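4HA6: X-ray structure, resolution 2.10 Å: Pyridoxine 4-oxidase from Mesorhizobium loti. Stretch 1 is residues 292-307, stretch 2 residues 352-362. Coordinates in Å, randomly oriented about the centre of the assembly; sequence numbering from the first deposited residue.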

# COMPACT_ATOMS: atom_id res chain seq x y z
N HIS A 292 0.82 4.02 -6.96
CA HIS A 292 -0.00 3.61 -8.10
C HIS A 292 -1.04 4.69 -8.34
O HIS A 292 -1.48 5.35 -7.39
CB HIS A 292 -0.74 2.29 -7.82
CG HIS A 292 0.08 1.05 -8.04
ND1 HIS A 292 0.19 0.06 -7.09
CD2 HIS A 292 0.79 0.62 -9.11
CE1 HIS A 292 0.95 -0.91 -7.55
NE2 HIS A 292 1.33 -0.60 -8.78
N LEU A 293 -1.44 4.87 -9.60
CA LEU A 293 -2.57 5.71 -9.96
C LEU A 293 -3.72 4.87 -10.53
O LEU A 293 -3.49 3.80 -11.13
CB LEU A 293 -2.16 6.74 -11.02
CG LEU A 293 -1.26 7.87 -10.55
CD1 LEU A 293 -0.67 8.61 -11.75
CD2 LEU A 293 -2.06 8.82 -9.66
N LEU A 294 -4.95 5.35 -10.34
CA LEU A 294 -6.10 4.82 -11.06
C LEU A 294 -6.82 5.97 -11.75
O LEU A 294 -7.06 7.02 -11.13
CB LEU A 294 -7.05 4.10 -10.12
CG LEU A 294 -6.57 2.75 -9.59
CD1 LEU A 294 -7.52 2.19 -8.55
CD2 LEU A 294 -6.39 1.77 -10.75
N GLY A 295 -7.18 5.79 -13.02
CA GLY A 295 -7.97 6.77 -13.72
C GLY A 295 -9.41 6.68 -13.26
O GLY A 295 -10.05 5.61 -13.36
N ALA A 296 -9.94 7.79 -12.75
CA ALA A 296 -11.31 7.83 -12.24
C ALA A 296 -12.15 8.81 -13.06
O ALA A 296 -12.23 9.99 -12.71
CB ALA A 296 -11.31 8.26 -10.76
N GLY A 297 -12.76 8.33 -14.14
CA GLY A 297 -12.65 6.93 -14.54
C GLY A 297 -13.32 6.74 -15.88
O GLY A 297 -13.89 7.69 -16.43
N ASN A 298 -13.25 5.53 -16.42
CA ASN A 298 -14.03 5.19 -17.61
C ASN A 298 -15.48 5.03 -17.11
O ASN A 298 -15.91 3.92 -16.75
CB ASN A 298 -13.47 3.90 -18.22
CG ASN A 298 -14.02 3.59 -19.60
OD1 ASN A 298 -13.87 2.47 -20.10
ND2 ASN A 298 -14.65 4.58 -20.24
N LEU A 299 -16.21 6.15 -17.04
CA LEU A 299 -17.51 6.25 -16.38
C LEU A 299 -18.65 5.90 -17.33
O LEU A 299 -18.74 6.47 -18.42
CB LEU A 299 -17.71 7.70 -15.90
CG LEU A 299 -18.53 8.06 -14.66
CD1 LEU A 299 -19.53 9.20 -14.96
CD2 LEU A 299 -19.20 6.86 -14.00
N TYR A 300 -19.53 4.98 -16.91
CA TYR A 300 -20.67 4.54 -17.74
C TYR A 300 -22.02 4.81 -17.09
O TYR A 300 -22.26 4.44 -15.93
CB TYR A 300 -20.57 3.03 -18.02
CG TYR A 300 -19.39 2.66 -18.87
CD1 TYR A 300 -19.49 2.61 -20.25
CD2 TYR A 300 -18.14 2.38 -18.28
CE1 TYR A 300 -18.40 2.28 -21.05
CE2 TYR A 300 -17.04 2.05 -19.07
CZ TYR A 300 -17.18 2.01 -20.46
OH TYR A 300 -16.10 1.69 -21.26
N ALA A 301 -22.92 5.44 -17.83
CA ALA A 301 -24.31 5.56 -17.38
C ALA A 301 -24.90 4.15 -17.36
O ALA A 301 -24.69 3.37 -18.30
CB ALA A 301 -25.10 6.46 -18.33
N ALA A 302 -25.63 3.81 -16.30
CA ALA A 302 -26.21 2.47 -16.22
C ALA A 302 -27.62 2.41 -16.81
O ALA A 302 -28.40 3.36 -16.67
CB ALA A 302 -26.21 1.96 -14.78
N ARG A 303 -27.93 1.29 -17.45
CA ARG A 303 -29.21 1.04 -18.11
C ARG A 303 -30.29 0.73 -17.08
O ARG A 303 -31.49 0.75 -17.38
CB ARG A 303 -29.07 -0.14 -19.08
CG ARG A 303 -30.15 -0.21 -20.15
CD ARG A 303 -29.96 -1.41 -21.06
NE ARG A 303 -29.94 -2.62 -20.27
CZ ARG A 303 -31.03 -3.34 -20.00
NH1 ARG A 303 -32.22 -2.99 -20.49
NH2 ARG A 303 -30.90 -4.41 -19.25
N LYS A 304 -29.86 0.41 -15.86
CA LYS A 304 -30.78 0.11 -14.77
C LYS A 304 -30.07 0.37 -13.44
O LYS A 304 -28.85 0.54 -13.43
CB LYS A 304 -31.26 -1.33 -14.88
CG LYS A 304 -30.18 -2.39 -14.96
CD LYS A 304 -30.79 -3.64 -15.57
CE LYS A 304 -29.94 -4.88 -15.37
NZ LYS A 304 -30.70 -6.07 -15.86
N PRO A 305 -30.82 0.45 -12.32
CA PRO A 305 -30.18 0.79 -11.04
C PRO A 305 -29.00 -0.11 -10.63
O PRO A 305 -29.14 -1.33 -10.55
CB PRO A 305 -31.32 0.62 -10.03
CG PRO A 305 -32.56 0.91 -10.82
CD PRO A 305 -32.29 0.39 -12.20
N VAL A 306 -27.85 0.50 -10.35
CA VAL A 306 -26.68 -0.21 -9.83
C VAL A 306 -26.81 -0.42 -8.31
O VAL A 306 -26.75 0.54 -7.54
CB VAL A 306 -25.38 0.57 -10.11
CG1 VAL A 306 -24.18 -0.15 -9.50
CG2 VAL A 306 -25.18 0.74 -11.60
N PRO A 307 -26.95 -1.68 -7.88
CA PRO A 307 -27.17 -2.03 -6.47
C PRO A 307 -25.86 -1.94 -5.71
O PRO A 307 -24.82 -2.28 -6.27
CB PRO A 307 -27.64 -3.49 -6.53
CG PRO A 307 -27.59 -3.90 -8.01
CD PRO A 307 -26.75 -2.88 -8.70
N ALA A 352 -26.13 8.56 -7.28
CA ALA A 352 -25.81 7.21 -6.85
C ALA A 352 -26.72 6.22 -7.56
O ALA A 352 -27.86 6.55 -7.87
CB ALA A 352 -25.96 7.08 -5.33
N GLY A 353 -26.20 5.03 -7.83
CA GLY A 353 -26.99 3.98 -8.46
C GLY A 353 -27.16 4.15 -9.97
O GLY A 353 -27.58 3.20 -10.65
N SER A 354 -26.84 5.33 -10.49
CA SER A 354 -27.08 5.66 -11.90
C SER A 354 -25.89 5.38 -12.82
O SER A 354 -26.01 5.43 -14.06
CB SER A 354 -27.47 7.13 -12.04
OG SER A 354 -26.32 7.95 -11.96
N ALA A 355 -24.74 5.10 -12.23
CA ALA A 355 -23.53 4.89 -13.03
C ALA A 355 -22.54 3.98 -12.33
O ALA A 355 -22.62 3.74 -11.11
CB ALA A 355 -22.88 6.24 -13.37
N TYR A 356 -21.61 3.44 -13.12
CA TYR A 356 -20.47 2.71 -12.59
C TYR A 356 -19.24 3.14 -13.37
O TYR A 356 -19.35 3.63 -14.51
CB TYR A 356 -20.66 1.21 -12.71
CG TYR A 356 -20.97 0.71 -14.12
CD1 TYR A 356 -22.28 0.66 -14.59
CD2 TYR A 356 -19.95 0.25 -14.95
CE1 TYR A 356 -22.56 0.19 -15.86
CE2 TYR A 356 -20.23 -0.22 -16.23
CZ TYR A 356 -21.53 -0.24 -16.68
OH TYR A 356 -21.81 -0.71 -17.95
N SER A 357 -18.07 3.00 -12.75
CA SER A 357 -16.82 3.38 -13.37
C SER A 357 -15.93 2.17 -13.51
O SER A 357 -15.91 1.30 -12.64
CB SER A 357 -16.07 4.42 -12.52
OG SER A 357 -16.66 5.70 -12.61
N LEU A 358 -15.21 2.10 -14.63
CA LEU A 358 -14.11 1.17 -14.76
C LEU A 358 -12.86 1.99 -14.48
O LEU A 358 -12.65 3.05 -15.08
CB LEU A 358 -14.05 0.57 -16.17
CG LEU A 358 -15.29 -0.12 -16.73
CD1 LEU A 358 -14.89 -0.99 -17.90
CD2 LEU A 358 -16.03 -0.94 -15.69
N LEU A 359 -12.06 1.52 -13.54
CA LEU A 359 -10.86 2.23 -13.15
C LEU A 359 -9.72 1.62 -13.94
O LEU A 359 -9.73 0.42 -14.23
CB LEU A 359 -10.65 2.09 -11.65
CG LEU A 359 -11.90 2.44 -10.83
CD1 LEU A 359 -11.71 2.13 -9.36
CD2 LEU A 359 -12.29 3.90 -11.03
N PHE A 360 -8.76 2.44 -14.33
CA PHE A 360 -7.68 1.95 -15.20
C PHE A 360 -6.38 2.53 -14.69
O PHE A 360 -6.34 3.70 -14.22
CB PHE A 360 -7.96 2.30 -16.68
CG PHE A 360 -8.16 3.78 -16.93
CD1 PHE A 360 -9.44 4.34 -16.86
CD2 PHE A 360 -7.07 4.60 -17.21
CE1 PHE A 360 -9.63 5.71 -17.07
CE2 PHE A 360 -7.25 5.98 -17.43
CZ PHE A 360 -8.54 6.53 -17.35
N GLY A 361 -5.32 1.73 -14.72
CA GLY A 361 -4.06 2.14 -14.12
C GLY A 361 -2.89 1.44 -14.79
O GLY A 361 -3.11 0.57 -15.63
N ILE A 362 -1.66 1.82 -14.42
CA ILE A 362 -0.49 1.08 -14.88
C ILE A 362 0.13 0.41 -13.67
O ILE A 362 0.03 0.93 -12.54
CB ILE A 362 0.55 2.00 -15.58
CG1 ILE A 362 1.06 3.09 -14.62
CG2 ILE A 362 -0.05 2.60 -16.84
CD1 ILE A 362 2.22 3.88 -15.20
O HOH W 1 -2.37 1.22 -11.01
O HOH W 2 -0.04 3.64 -11.60

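What ties the two stretches together most firmly? Backbone hydrogen bonds between antiparallel strands. N298 and L358 exchange a pair, N298 N to L358 O and L358 N to N298 O, both 2.9 Å; Y300 and Y356 do the same, Y300 N to Y356 O at 2.8 Å and Y356 N to Y300 O at 3.1 Å. Beyond them, A302 N reaches S354 O at 2.8 Å and V306 N reaches G353 O at 2.7 Å. G353 has a positive phi, which favours glycine.

What joins the stretches before the corner at A296? G295 N donates to F360 O at 2.6 Å. The peptide bond before G297 is cis. Farther on, water 1 lies within hydrogen-bonding reach of L293 O (2.8 Å) and I362 O (2.9 Å), bridging the strands where no direct hydrogen bond does.

What do the aromatic rings cover? G295 CA lies over the F360 ring face, 3.8 Å from its centroid; a CB on G295 would clash with F360 CZ. Likewise Y300 CB sits over the Y356 ring, while Y300 OH is held by N298 OD1 at 2.6 Å.

What packs around this? V306 CG2 and A302 CB meet the Y356 edge. On another face, L299 CD2 lies 3.8 Å from A355 CB, whose small methyl fits close to the neighbouring strand. The contact buries about 1006 Å² summed over both stretches, with Y356, Y300 and F360 among the most covered residues.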